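Local coordinates for protein actin depolymerization factor 2 (Plasmodium berghei, PDB 2XFA) that probably binds actin and promotes the disassembly and turnover of actin filaments in the malaria parasite, at residues 32-37 with 74-79; 92-97 with 119-124; 6-11 with 107-112; 11-16 with 39-44. All coordinates share one frame; numbering follows the deposited sequence.

Interaction 1: 32-37 with 74-79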
loop_
_atom_site.group_PDB
_atom_site.type_symbol
_atom_site.label_atom_id
_atom_site.label_comp_id
_atom_site.label_asym_id
_atom_site.label_seq_id
_atom_site.Cartn_x
_atom_site.Cartn_y
_atom_site.Cartn_z
ATOM N N ILE A 32 -3.318 -4.318 -3.134
ATOM C CA ILE A 32 -4.564 -4.044 -2.446
ATOM C C ILE A 32 -4.395 -2.632 -1.973
ATOM O O ILE A 32 -3.306 -2.274 -1.543
ATOM C CB ILE A 32 -4.749 -4.909 -1.218
ATOM C CG1 ILE A 32 -4.670 -6.389 -1.588
ATOM C CG2 ILE A 32 -6.081 -4.592 -0.556
ATOM C CD1 ILE A 32 -4.302 -7.288 -0.396
ATOM N N ILE A 33 -5.451 -1.825 -2.097
ATOM C CA ILE A 33 -5.471 -0.506 -1.500
ATOM C C ILE A 33 -6.567 -0.528 -0.430
ATOM O O ILE A 33 -7.651 -1.022 -0.679
ATOM C CB ILE A 33 -5.732 0.592 -2.567
ATOM C CG1 ILE A 33 -4.554 0.643 -3.541
ATOM C CG2 ILE A 33 -5.860 1.953 -1.919
ATOM C CD1 ILE A 33 -4.771 1.511 -4.706
ATOM N N TYR A 34 -6.254 -0.037 0.766
ATOM C CA TYR A 34 -7.183 -0.034 1.890
ATOM C C TYR A 34 -7.508 1.392 2.239
ATOM O O TYR A 34 -6.685 2.277 2.016
ATOM C CB TYR A 34 -6.511 -0.614 3.146
ATOM C CG TYR A 34 -6.093 -2.038 3.047
ATOM C CD1 TYR A 34 -6.990 -3.058 3.308
ATOM C CD2 TYR A 34 -4.790 -2.374 2.707
ATOM C CE1 TYR A 34 -6.606 -4.375 3.236
ATOM C CE2 TYR A 34 -4.401 -3.682 2.621
ATOM C CZ TYR A 34 -5.317 -4.683 2.892
ATOM O OH TYR A 34 -4.938 -5.997 2.816
ATOM N N LYS A 35 -8.660 1.616 2.867
ATOM C CA LYS A 35 -8.975 2.953 3.304
ATOM C C LYS A 35 -9.736 2.901 4.614
ATOM O O LYS A 35 -10.225 1.853 5.022
ATOM C CB LYS A 35 -9.846 3.649 2.258
ATOM C CG LYS A 35 -11.220 3.039 2.173
ATOM C CD LYS A 35 -11.994 3.509 0.940
ATOM C CE LYS A 35 -13.472 3.706 1.289
ATOM N NZ LYS A 35 -14.388 3.024 0.332
ATOM N N ILE A 36 -9.825 4.034 5.288
ATOM C CA ILE A 36 -10.683 4.101 6.466
ATOM C C ILE A 36 -12.058 4.579 6.037
ATOM O O ILE A 36 -12.220 5.687 5.535
ATOM C CB ILE A 36 -10.091 4.996 7.555
ATOM C CG1 ILE A 36 -8.718 4.443 7.958
ATOM C CG2 ILE A 36 -11.040 5.058 8.763
ATOM C CD1 ILE A 36 -7.871 5.376 8.797
ATOM N N GLU A 37 -13.041 3.712 6.201
ATOM C CA GLU A 37 -14.410 4.057 5.870
ATOM C C GLU A 37 -15.132 4.639 7.072
ATOM O O GLU A 37 -15.038 4.119 8.184
ATOM C CB GLU A 37 -15.157 2.828 5.361
ATOM C CG GLU A 37 -16.390 3.176 4.542
ATOM C CD GLU A 37 -17.181 1.952 4.118
ATOM O OE1 GLU A 37 -17.298 1.005 4.931
ATOM O OE2 GLU A 37 -17.688 1.950 2.974
ATOM N N TYR A 74 -3.612 3.149 2.491
ATOM C CA TYR A 74 -2.574 2.148 2.722
ATOM C C TYR A 74 -2.550 1.274 1.494
ATOM O O TYR A 74 -3.596 0.861 0.990
ATOM C CB TYR A 74 -2.916 1.258 3.919
ATOM C CG TYR A 74 -3.217 2.001 5.181
ATOM C CD1 TYR A 74 -2.276 2.830 5.749
ATOM C CD2 TYR A 74 -4.448 1.875 5.797
ATOM C CE1 TYR A 74 -2.538 3.500 6.930
ATOM C CE2 TYR A 74 -4.723 2.542 6.966
ATOM C CZ TYR A 74 -3.754 3.347 7.527
ATOM O OH TYR A 74 -4.010 4.009 8.694
ATOM N N ILE A 75 -1.370 0.994 0.995
ATOM C CA ILE A 75 -1.268 0.100 -0.133
ATOM C C ILE A 75 -0.355 -1.080 0.229
ATOM O O ILE A 75 0.726 -0.888 0.786
ATOM C CB ILE A 75 -0.685 0.848 -1.362
ATOM C CG1 ILE A 75 -1.520 2.110 -1.664
ATOM C CG2 ILE A 75 -0.616 -0.057 -2.572
ATOM C CD1 ILE A 75 -0.766 3.386 -1.344
ATOM N N ILE A 76 -0.818 -2.288 -0.062
ATOM C CA ILE A 76 0.045 -3.446 -0.050
ATOM C C ILE A 76 0.257 -3.908 -1.498
ATOM O O ILE A 76 -0.711 -4.127 -2.222
ATOM C CB ILE A 76 -0.547 -4.579 0.818
ATOM C CG1 ILE A 76 -0.685 -4.102 2.266
ATOM C CG2 ILE A 76 0.359 -5.814 0.775
ATOM C CD1 ILE A 76 -1.382 -5.086 3.164
ATOM N N ALA A 77 1.519 -4.067 -1.897
ATOM C CA ALA A 77 1.875 -4.440 -3.255
ATOM C C ALA A 77 2.917 -5.552 -3.272
ATOM O O ALA A 77 3.911 -5.483 -2.566
ATOM C CB ALA A 77 2.431 -3.252 -3.981
ATOM N N ASP A 78 2.695 -6.554 -4.112
ATOM C CA ASP A 78 3.684 -7.608 -4.358
ATOM C C ASP A 78 4.585 -7.167 -5.511
ATOM O O ASP A 78 4.235 -7.334 -6.676
ATOM C CB ASP A 78 2.963 -8.896 -4.717
ATOM C CG ASP A 78 3.744 -10.137 -4.329
ATOM O OD1 ASP A 78 4.833 -10.013 -3.721
ATOM O OD2 ASP A 78 3.252 -11.246 -4.633
ATOM N N MET A 79 5.726 -6.569 -5.181
ATOM C CA MET A 79 6.603 -5.967 -6.182
ATOM C C MET A 79 7.574 -6.972 -6.786
ATOM O O MET A 79 8.289 -7.652 -6.060
ATOM C CB MET A 79 7.397 -4.829 -5.547
ATOM C CG MET A 79 6.526 -3.729 -4.983
ATOM S SD MET A 79 5.496 -3.044 -6.296
ATOM C CE MET A 79 5.202 -1.402 -5.645
#
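Strands 32-37 and 74-79 run antiparallel (163°) in the middle of the mixed sheet of the ADF/cofilin fold, the first flanked on its far side by strand 41-48 and the second by strand 89-97. The tight part is the ladder from Ile32-Ile76 through Ile33-Ile75 to Tyr34-Tyr74. Ile32 and Ile76 exchange two backbone hydrogen bonds, of which Ile32 N to Ile76 O measures 2.8 Å. At the other hydrogen-bonded pair, Tyr34 N reaches Tyr74 O almost straight (172° at the hydrogen), whereas the return bond from Tyr74 N to Tyr34 O stretches to 3.2 Å, its donor lying above the carbonyl plane. Between them sits the non-hydrogen-bonded pair, where Ile33 CG1 and Ile75 CG1 run side by side at 3.9 Å on the face that also meets helix 56-65.

On the opposite face Tyr34, its CG beside the backbone N (chi1 -63°), is boxed in. Ile32 CG2 lies 3.5 Å above its ring plane, offset toward the rim, while Ile76 comes to the ring edge. The phenol reaches past them to Cys16 O, its hydrogen-bond partner at the start of helix 14-24.

Toward residue 37 the contact loosens. Ile36 is partly exposed and meets Tyr74 only obliquely, Ile36 CD1 standing 4.1 Å from Tyr74 OH. That hydroxyl is bonded to Tyr110 O of helix 104-118, and Ile36 N is bonded to Tyr110 OH. The tightest side-chain touch lies at the buried end: Tyr34 CE2 against Ile76 CD1, 3.4 Å apart.

Interaction 2: 92-97 with 119-124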
loop_
_atom_site.group_PDB
_atom_site.type_symbol
_atom_site.label_atom_id
_atom_site.label_comp_id
_atom_site.label_asym_id
_atom_site.label_seq_id
_atom_site.Cartn_x
_atom_site.Cartn_y
_atom_site.Cartn_z
ATOM N N ILE A 92 6.996 -8.047 -0.661
ATOM C CA ILE A 92 5.778 -7.373 -0.247
ATOM C C ILE A 92 6.104 -6.024 0.356
ATOM O O ILE A 92 6.813 -5.944 1.353
ATOM C CB ILE A 92 4.977 -8.199 0.752
ATOM C CG1 ILE A 92 4.504 -9.501 0.105
ATOM C CG2 ILE A 92 3.768 -7.400 1.223
ATOM C CD1 ILE A 92 4.005 -10.507 1.124
ATOM N N TYR A 93 5.626 -4.958 -0.276
ATOM C CA TYR A 93 5.833 -3.611 0.249
ATOM C C TYR A 93 4.539 -3.130 0.875
ATOM O O TYR A 93 3.469 -3.396 0.353
ATOM C CB TYR A 93 6.240 -2.653 -0.871
ATOM C CG TYR A 93 7.696 -2.773 -1.223
ATOM C CD1 TYR A 93 8.623 -1.832 -0.777
ATOM C CD2 TYR A 93 8.163 -3.866 -1.940
ATOM C CE1 TYR A 93 9.978 -1.958 -1.084
ATOM C CE2 TYR A 93 9.512 -4.007 -2.243
ATOM C CZ TYR A 93 10.413 -3.052 -1.820
ATOM O OH TYR A 93 11.748 -3.203 -2.133
ATOM N N PHE A 94 4.643 -2.392 1.966
ATOM C CA PHE A 94 3.485 -1.748 2.556
ATOM C C PHE A 94 3.726 -0.246 2.399
ATOM O O PHE A 94 4.789 0.244 2.747
ATOM C CB PHE A 94 3.361 -2.100 4.036
ATOM C CG PHE A 94 2.214 -1.430 4.717
ATOM C CD1 PHE A 94 0.998 -2.080 4.845
ATOM C CD2 PHE A 94 2.337 -0.141 5.208
ATOM C CE1 PHE A 94 -0.080 -1.466 5.481
ATOM C CE2 PHE A 94 1.259 0.490 5.840
ATOM C CZ PHE A 94 0.051 -0.171 5.977
ATOM N N ILE A 95 2.759 0.479 1.850
ATOM C CA ILE A 95 2.987 1.887 1.562
ATOM C C ILE A 95 1.895 2.697 2.209
ATOM O O ILE A 95 0.716 2.414 2.035
ATOM C CB ILE A 95 2.960 2.149 0.048
ATOM C CG1 ILE A 95 4.023 1.294 -0.641
ATOM C CG2 ILE A 95 3.121 3.651 -0.264
ATOM C CD1 ILE A 95 3.724 1.059 -2.128
ATOM N N PHE A 96 2.298 3.684 2.985
ATOM C CA PHE A 96 1.356 4.611 3.565
ATOM C C PHE A 96 1.428 5.892 2.733
ATOM O O PHE A 96 2.397 6.669 2.816
ATOM C CB PHE A 96 1.680 4.864 5.036
ATOM C CG PHE A 96 0.838 5.938 5.686
ATOM C CD1 PHE A 96 -0.443 6.240 5.212
ATOM C CD2 PHE A 96 1.323 6.628 6.786
ATOM C CE1 PHE A 96 -1.199 7.229 5.823
ATOM C CE2 PHE A 96 0.572 7.623 7.400
ATOM C CZ PHE A 96 -0.685 7.924 6.935
ATOM N N TRP A 97 0.402 6.075 1.913
ATOM C CA TRP A 97 0.236 7.284 1.088
ATOM C C TRP A 97 -0.457 8.344 1.913
ATOM O O TRP A 97 -1.615 8.176 2.329
ATOM C CB TRP A 97 -0.618 6.955 -0.114
ATOM C CG TRP A 97 -1.026 8.139 -0.984
ATOM C CD1 TRP A 97 -2.303 8.484 -1.322
ATOM C CD2 TRP A 97 -0.173 9.101 -1.631
ATOM N NE1 TRP A 97 -2.305 9.598 -2.157
ATOM C CE2 TRP A 97 -1.017 10.005 -2.349
ATOM C CE3 TRP A 97 1.205 9.284 -1.691
ATOM C CZ2 TRP A 97 -0.514 11.076 -3.109
ATOM C CZ3 TRP A 97 1.707 10.353 -2.427
ATOM C CH2 TRP A 97 0.845 11.239 -3.124
ATOM N N ARG A 119 0.428 -4.415 12.076
ATOM C CA ARG A 119 0.754 -5.448 13.047
ATOM C C ARG A 119 -0.004 -6.748 12.759
ATOM O O ARG A 119 0.273 -7.768 13.368
ATOM C CB ARG A 119 0.455 -4.964 14.467
ATOM C CG ARG A 119 -1.022 -5.063 14.801
ATOM C CD ARG A 119 -1.257 -5.518 16.236
ATOM N NE ARG A 119 -1.130 -4.402 17.163
ATOM C CZ ARG A 119 -1.994 -3.393 17.213
ATOM N NH1 ARG A 119 -3.033 -3.383 16.391
ATOM N NH2 ARG A 119 -1.820 -2.400 18.076
ATOM N N LYS A 120 -0.985 -6.709 11.860
ATOM C CA LYS A 120 -1.729 -7.918 11.480
ATOM C C LYS A 120 -1.149 -8.532 10.217
ATOM O O LYS A 120 -1.572 -9.599 9.784
ATOM C CB LYS A 120 -3.200 -7.584 11.192
ATOM C CG LYS A 120 -4.087 -7.444 12.404
ATOM C CD LYS A 120 -3.649 -6.284 13.266
ATOM C CE LYS A 120 -4.655 -5.997 14.376
ATOM N NZ LYS A 120 -5.871 -5.300 13.869
ATOM N N ILE A 121 -0.208 -7.827 9.604
ATOM C CA ILE A 121 0.270 -8.167 8.275
ATOM C C ILE A 121 1.703 -8.662 8.355
ATOM O O ILE A 121 2.631 -7.865 8.264
ATOM C CB ILE A 121 0.282 -6.915 7.345
ATOM C CG1 ILE A 121 -1.102 -6.283 7.244
ATOM C CG2 ILE A 121 0.729 -7.271 5.963
ATOM C CD1 ILE A 121 -1.072 -4.957 6.570
ATOM N N ASN A 122 1.878 -9.963 8.499
ATOM C CA ASN A 122 3.211 -10.546 8.570
ATOM C C ASN A 122 3.824 -10.745 7.176
ATOM O O ASN A 122 3.104 -10.799 6.184
ATOM C CB ASN A 122 3.156 -11.859 9.344
ATOM C CG ASN A 122 3.009 -11.647 10.848
ATOM O OD1 ASN A 122 2.899 -10.513 11.329
ATOM N ND2 ASN A 122 3.018 -12.743 11.599
ATOM N N GLY A 123 5.149 -10.811 7.085
ATOM C CA GLY A 123 5.768 -10.997 5.787
ATOM C C GLY A 123 6.096 -9.742 4.972
ATOM O O GLY A 123 6.612 -9.845 3.858
ATOM N N ILE A 124 5.859 -8.556 5.519
ATOM C CA ILE A 124 6.254 -7.318 4.821
ATOM C C ILE A 124 7.764 -7.174 4.639
ATOM O O ILE A 124 8.544 -7.227 5.600
ATOM C CB ILE A 124 5.756 -6.062 5.543
ATOM C CG1 ILE A 124 4.232 -6.067 5.613
ATOM C CG2 ILE A 124 6.262 -4.787 4.838
ATOM C CD1 ILE A 124 3.688 -4.942 6.475
HETATM O O HOH W 1 8.157 -9.852 1.289
#
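Ile124, Ile92 and Phe94 carry most of this contact between strand 92-97 and the turn 119-124. Ile124 spans the backbone of Ile92 and the side chain of Phe94. Its CG2, anti to the backbone N, rests 3.7 Å from Ile92 O, while on its other branch Ile124 CD1 lies 3.8 Å from Phe94 CB and oblique to the ring, the two side chains crossing obliquely. Phe94 has CG anti to its own backbone N (chi1 178°), which swings the ring away from Ile92 and toward the interior. There Ile121 meets it: Ile121 CD1 packs 3.8 Å from Phe94 CE1, the two side chains crossing at about a right angle.

The turn is the return leg of a beta-alpha-beta crossover, in which strand 89-97, helix 104-118 and strand 126-130 follow one another and the two strands are parallel neighbours in the sheet. Phe94 packs against that helix, touching Leu117 and Val118, and it also reaches Ile76 of the adjacent strand.

Ile92 works at the more open end. Its CB and CD1 both approach Gly123 O, with Ile92 CD1 at 3.8 Å. Gly123 turns the chain here with a positive phi of 89°, at backbone angles that suit glycine. A water joins the two backbones, accepting from Ile92 N at 2.9 Å and donating to Gly123 O at 3.0 Å.

Interaction 3: 6-11 with 107-112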
loop_
_atom_site.group_PDB
_atom_site.type_symbol
_atom_site.label_atom_id
_atom_site.label_comp_id
_atom_site.label_asym_id
_atom_site.label_seq_id
_atom_site.Cartn_x
_atom_site.Cartn_y
_atom_site.Cartn_z
ATOM N N MET A 6 -0.945 7.231 17.874
ATOM C CA MET A 6 -1.848 7.733 18.906
ATOM C C MET A 6 -3.031 6.782 19.109
ATOM O O MET A 6 -3.148 5.771 18.414
ATOM C CB MET A 6 -2.335 9.139 18.549
ATOM C CG MET A 6 -2.299 10.129 19.704
ATOM S SD MET A 6 -3.706 9.979 20.822
ATOM C CE MET A 6 -5.061 10.154 19.659
ATOM N N VAL A 7 -3.903 7.112 20.059
ATOM C CA VAL A 7 -5.014 6.234 20.434
ATOM C C VAL A 7 -6.361 6.687 19.860
ATOM O O VAL A 7 -7.297 6.958 20.612
ATOM C CB VAL A 7 -5.154 6.127 21.973
ATOM C CG1 VAL A 7 -5.985 4.905 22.352
ATOM C CG2 VAL A 7 -3.786 6.087 22.641
ATOM N N SER A 8 -6.460 6.766 18.534
ATOM C CA SER A 8 -7.735 7.092 17.891
ATOM C C SER A 8 -8.563 5.834 17.617
ATOM O O SER A 8 -8.065 4.712 17.726
ATOM C CB SER A 8 -7.531 7.918 16.615
ATOM O OG SER A 8 -7.334 9.290 16.923
ATOM N N GLY A 9 -9.827 6.027 17.254
ATOM C CA GLY A 9 -10.793 4.945 17.318
ATOM C C GLY A 9 -11.222 4.251 16.039
ATOM O O GLY A 9 -12.399 4.300 15.678
ATOM N N VAL A 10 -10.288 3.580 15.370
ATOM C CA VAL A 10 -10.642 2.761 14.212
ATOM C C VAL A 10 -10.196 1.298 14.385
ATOM O O VAL A 10 -9.170 1.027 15.011
ATOM C CB VAL A 10 -10.116 3.376 12.881
ATOM C CG1 VAL A 10 -9.305 4.633 13.151
ATOM C CG2 VAL A 10 -9.309 2.360 12.087
ATOM N N ASN A 11 -11.000 0.368 13.866
ATOM C CA ASN A 11 -10.669 -1.055 13.872
ATOM C C ASN A 11 -10.471 -1.592 12.454
ATOM O O ASN A 11 -10.712 -0.880 11.462
ATOM C CB ASN A 11 -11.752 -1.870 14.583
ATOM C CG ASN A 11 -12.934 -2.198 13.678
ATOM O OD1 ASN A 11 -13.157 -1.537 12.666
ATOM N ND2 ASN A 11 -13.699 -3.222 14.045
ATOM N N LYS A 107 -5.197 12.879 7.932
ATOM C CA LYS A 107 -3.775 12.579 8.104
ATOM C C LYS A 107 -3.469 11.940 9.468
ATOM O O LYS A 107 -2.879 10.868 9.539
ATOM C CB LYS A 107 -2.913 13.826 7.892
ATOM C CG LYS A 107 -2.503 14.049 6.447
ATOM C CD LYS A 107 -1.741 15.348 6.262
ATOM C CE LYS A 107 -0.271 15.085 5.975
ATOM N NZ LYS A 107 -0.047 14.185 4.803
ATOM N N MET A 108 -3.868 12.595 10.548
ATOM C CA MET A 108 -3.586 12.055 11.882
ATOM C C MET A 108 -4.222 10.684 12.105
ATOM O O MET A 108 -3.555 9.765 12.547
ATOM C CB MET A 108 -3.966 13.057 12.976
ATOM C CG MET A 108 -3.054 14.286 12.990
ATOM S SD MET A 108 -3.409 15.496 14.291
ATOM C CE MET A 108 -2.493 14.836 15.687
ATOM N N LEU A 109 -5.493 10.533 11.747
ATOM C CA LEU A 109 -6.173 9.253 11.893
ATOM C C LEU A 109 -5.496 8.108 11.129
ATOM O O LEU A 109 -5.342 7.010 11.652
ATOM C CB LEU A 109 -7.621 9.366 11.446
ATOM C CG LEU A 109 -8.470 8.223 12.004
ATOM C CD1 LEU A 109 -8.911 8.548 13.437
ATOM C CD2 LEU A 109 -9.673 7.962 11.116
ATOM N N TYR A 110 -5.107 8.351 9.883
ATOM C CA TYR A 110 -4.408 7.318 9.130
ATOM C C TYR A 110 -3.069 6.941 9.783
ATOM O O TYR A 110 -2.740 5.769 9.914
ATOM C CB TYR A 110 -4.198 7.749 7.676
ATOM C CG TYR A 110 -5.341 7.371 6.778
ATOM C CD1 TYR A 110 -6.433 8.211 6.616
ATOM C CD2 TYR A 110 -5.332 6.181 6.097
ATOM C CE1 TYR A 110 -7.481 7.863 5.756
ATOM C CE2 TYR A 110 -6.356 5.834 5.234
ATOM C CZ TYR A 110 -7.422 6.679 5.070
ATOM O OH TYR A 110 -8.437 6.306 4.237
ATOM N N ALA A 111 -2.301 7.942 10.180
ATOM C CA ALA A 111 -1.024 7.688 10.815
ATOM C C ALA A 111 -1.237 6.956 12.127
ATOM O O ALA A 111 -0.504 6.035 12.438
ATOM C CB ALA A 111 -0.268 8.986 11.048
ATOM N N ALA A 112 -2.255 7.353 12.884
ATOM C CA ALA A 112 -2.442 6.783 14.211
ATOM C C ALA A 112 -3.007 5.374 14.137
ATOM O O ALA A 112 -2.959 4.650 15.115
ATOM C CB ALA A 112 -3.332 7.675 15.071
#
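With CG anti to the backbone N (chi1 -161°) and chi2 at 83°, Leu109 throws its two methyls off the helix toward the N-terminal arm. Val10 answers with a nearly eclipsed first torsion (chi1 3°), an unusual setting that may be strained or may reflect the model, and that puts CG1 over the leucine branch point. The two meet tip to tip, Val10 CG1 lying 3.9 Å from Leu109 CG and equally near Leu109 CD2. The other methyl goes to the serine: Leu109 CD1 is 3.5 Å from Ser8 CB, so the carbon of this polar residue does the nearest touching.

Residues 6-10 form an irregular arm that leads into strand 11-12 and is laid beside helix 104-118, the long helix of the ADF/cofilin fold. In relatives, this helix and the N-terminal region both contribute to the actin-binding surface, and the same may hold here. One turn beyond Leu109, Ala112 presents its methyl to the start of the arm, with Ala112 CB 3.9 Å from Met6 CB and nearer still to Met6 N. The carbonyl oxygens Met6 O and Ala112 O face each other at 3.5 Å as two acceptors. Met6 is bent at chi2 and chi3, so that its sulphur folds back to take a weak bond from Val7 N. Residues 6-8 are poorly ordered at the exposed end, whereas Leu109 is backed by Ile36 of strand 31-37.

Interaction 4: 11-16 with 39-44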
loop_
_atom_site.group_PDB
_atom_site.type_symbol
_atom_site.label_atom_id
_atom_site.label_comp_id
_atom_site.label_asym_id
_atom_site.label_seq_id
_atom_site.Cartn_x
_atom_site.Cartn_y
_atom_site.Cartn_z
ATOM N N ASN A 11 -11.000 0.368 13.866
ATOM C CA ASN A 11 -10.669 -1.055 13.872
ATOM C C ASN A 11 -10.471 -1.592 12.454
ATOM O O ASN A 11 -10.712 -0.880 11.462
ATOM C CB ASN A 11 -11.752 -1.870 14.583
ATOM C CG ASN A 11 -12.934 -2.198 13.678
ATOM O OD1 ASN A 11 -13.157 -1.537 12.666
ATOM N ND2 ASN A 11 -13.699 -3.222 14.045
ATOM N N VAL A 12 -10.060 -2.855 12.364
ATOM C CA VAL A 12 -9.662 -3.449 11.089
ATOM C C VAL A 12 -10.601 -4.572 10.647
ATOM O O VAL A 12 -10.735 -5.583 11.333
ATOM C CB VAL A 12 -8.231 -4.030 11.174
ATOM C CG1 VAL A 12 -7.743 -4.447 9.789
ATOM C CG2 VAL A 12 -7.280 -3.030 11.805
ATOM N N SER A 13 -11.226 -4.399 9.488
ATOM C CA SER A 13 -12.141 -5.391 8.933
ATOM C C SER A 13 -11.428 -6.677 8.538
ATOM O O SER A 13 -10.328 -6.642 7.997
ATOM C CB SER A 13 -12.865 -4.829 7.708
ATOM O OG SER A 13 -13.731 -5.810 7.154
ATOM N N ASP A 14 -12.083 -7.809 8.783
ATOM C CA ASP A 14 -11.493 -9.125 8.533
ATOM C C ASP A 14 -11.233 -9.432 7.057
ATOM O O ASP A 14 -10.331 -10.203 6.738
ATOM C CB ASP A 14 -12.356 -10.217 9.166
ATOM C CG ASP A 14 -12.601 -9.970 10.643
ATOM O OD1 ASP A 14 -11.699 -10.279 11.452
ATOM O OD2 ASP A 14 -13.684 -9.446 10.990
ATOM N N GLU A 15 -12.016 -8.836 6.162
ATOM C CA GLU A 15 -11.735 -8.936 4.730
ATOM C C GLU A 15 -10.320 -8.421 4.427
ATOM O O GLU A 15 -9.686 -8.850 3.459
ATOM C CB GLU A 15 -12.761 -8.141 3.914
ATOM C CG GLU A 15 -13.557 -8.972 2.893
ATOM C CD GLU A 15 -13.050 -8.838 1.448
ATOM O OE1 GLU A 15 -12.697 -9.878 0.845
ATOM O OE2 GLU A 15 -13.024 -7.706 0.909
ATOM N N CYS A 16 -9.832 -7.503 5.257
ATOM C CA CYS A 16 -8.523 -6.894 5.035
ATOM C C CYS A 16 -7.450 -7.957 5.012
ATOM O O CYS A 16 -6.683 -8.050 4.050
ATOM C CB CYS A 16 -8.200 -5.876 6.121
ATOM S SG CYS A 16 -9.067 -4.319 5.908
ATOM N N LEU A 39 -14.548 6.729 9.020
ATOM C CA LEU A 39 -13.667 7.146 10.104
ATOM C C LEU A 39 -13.543 6.135 11.230
ATOM O O LEU A 39 -13.172 6.509 12.340
ATOM C CB LEU A 39 -14.141 8.478 10.687
ATOM C CG LEU A 39 -13.691 9.764 10.001
ATOM C CD1 LEU A 39 -13.732 9.612 8.490
ATOM C CD2 LEU A 39 -14.548 10.937 10.461
ATOM N N GLU A 40 -13.850 4.868 10.975
ATOM C CA GLU A 40 -13.807 3.905 12.072
ATOM C C GLU A 40 -13.543 2.447 11.682
ATOM O O GLU A 40 -13.500 1.569 12.542
ATOM C CB GLU A 40 -15.084 4.012 12.928
ATOM C CG GLU A 40 -15.010 3.261 14.269
ATOM C CD GLU A 40 -16.094 3.676 15.262
ATOM O OE1 GLU A 40 -16.903 4.574 14.933
ATOM O OE2 GLU A 40 -16.132 3.100 16.375
ATOM N N LYS A 41 -13.364 2.177 10.398
ATOM C CA LYS A 41 -13.164 0.800 9.977
ATOM C C LYS A 41 -12.214 0.782 8.795
ATOM O O LYS A 41 -12.483 1.431 7.798
ATOM C CB LYS A 41 -14.503 0.212 9.556
ATOM C CG LYS A 41 -14.634 -1.287 9.685
ATOM C CD LYS A 41 -15.961 -1.737 9.090
ATOM C CE LYS A 41 -16.426 -3.053 9.690
ATOM N NZ LYS A 41 -15.386 -4.116 9.567
ATOM N N ILE A 42 -11.110 0.043 8.887
ATOM C CA ILE A 42 -10.211 -0.042 7.737
ATOM C C ILE A 42 -10.795 -1.076 6.800
ATOM O O ILE A 42 -11.131 -2.174 7.232
ATOM C CB ILE A 42 -8.775 -0.376 8.130
ATOM C CG1 ILE A 42 -8.239 0.722 9.062
ATOM C CG2 ILE A 42 -7.895 -0.566 6.867
ATOM C CD1 ILE A 42 -6.788 0.598 9.406
ATOM N N VAL A 43 -10.976 -0.702 5.535
ATOM C CA VAL A 43 -11.619 -1.586 4.557
ATOM C C VAL A 43 -10.842 -1.655 3.216
ATOM O O VAL A 43 -10.009 -0.801 2.935
ATOM C CB VAL A 43 -13.084 -1.147 4.318
ATOM C CG1 VAL A 43 -13.125 0.143 3.538
ATOM C CG2 VAL A 43 -13.852 -2.210 3.583
ATOM N N VAL A 44 -11.112 -2.681 2.417
ATOM C CA VAL A 44 -10.537 -2.821 1.086
ATOM C C VAL A 44 -11.156 -1.806 0.123
ATOM O O VAL A 44 -12.374 -1.746 -0.035
ATOM C CB VAL A 44 -10.805 -4.222 0.523
ATOM C CG1 VAL A 44 -10.360 -4.302 -0.927
ATOM C CG2 VAL A 44 -10.109 -5.262 1.356
#
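Three backbone hydrogen bonds knit 11-16 to 39-44. Asn11 grips both neighbours of Lys41: its N donates to Glu40 O at 3.1 Å, far out of that carbonyl's plane, and its O accepts from Ile42 N at 2.8 Å, nearly along the C=O axis. Ser13 N then reaches Ile42 O at 3.2 Å, in the carbonyl plane. The same oxygen has the sulphur of Cys16 beside it, Cys16 SG lying 3.3 Å from Ile42 O, while Ile42 CG2 packs 4.0 Å from Cys16 SG.

This is parallel pairing at an edge of the ADF/cofilin sheet, where the short strand 11-12 lines up against strand 41-48. On the exposed face that Asn11 and Lys41 share, the two side chains lie alongside each other, pointing the same way. Lys41, largely extended through chi3 and then bent at chi4 (-54°), brings Lys41 NZ to 3.2 Å from Ser13 CB. On the other side Ile42 turns inward, where Val10, Tyr34 and Ile36 pack around it.

After Ser13 the chain turns into helix 14-24. Cys16 N bonds back to Ser13 O at 2.9 Å, closing the turn at the head of the helix, and chi1 of Cys16 (-77°, SG anti to the carbonyl carbon) sets the sulphur against strand 41-48. Glu15 crosses Val44 at about a right angle, with Glu15 OE2 3.8 Å from Val44 CG2. Across the hairpin Glu40 and Lys41 both face Glu37 in a classic beta bulge.

Overall arrangement
Interaction 1 is the buried centre, a backbone ladder with apolar and aromatic packing on both faces. Interaction 2 adjoins it in the sheet: strands 73-81 and 89-97 are neighbours, and Ile76 CD1 meets Ile121 CD1 at 3.4 Å, but its own contact is partly buried, made of side-chain packing and one bridging water. Interactions 3 and 4 lie near the surface and share Asn11. Interaction 4 is again backbone pairing, now parallel and at the sheet's edge, linked to interaction 1 through Lys35 O and Val43 N. Interaction 3, its centre about 17 Å from the chain's centre, is the furthest out of the four and relies on small apolar touches without backbone pairing.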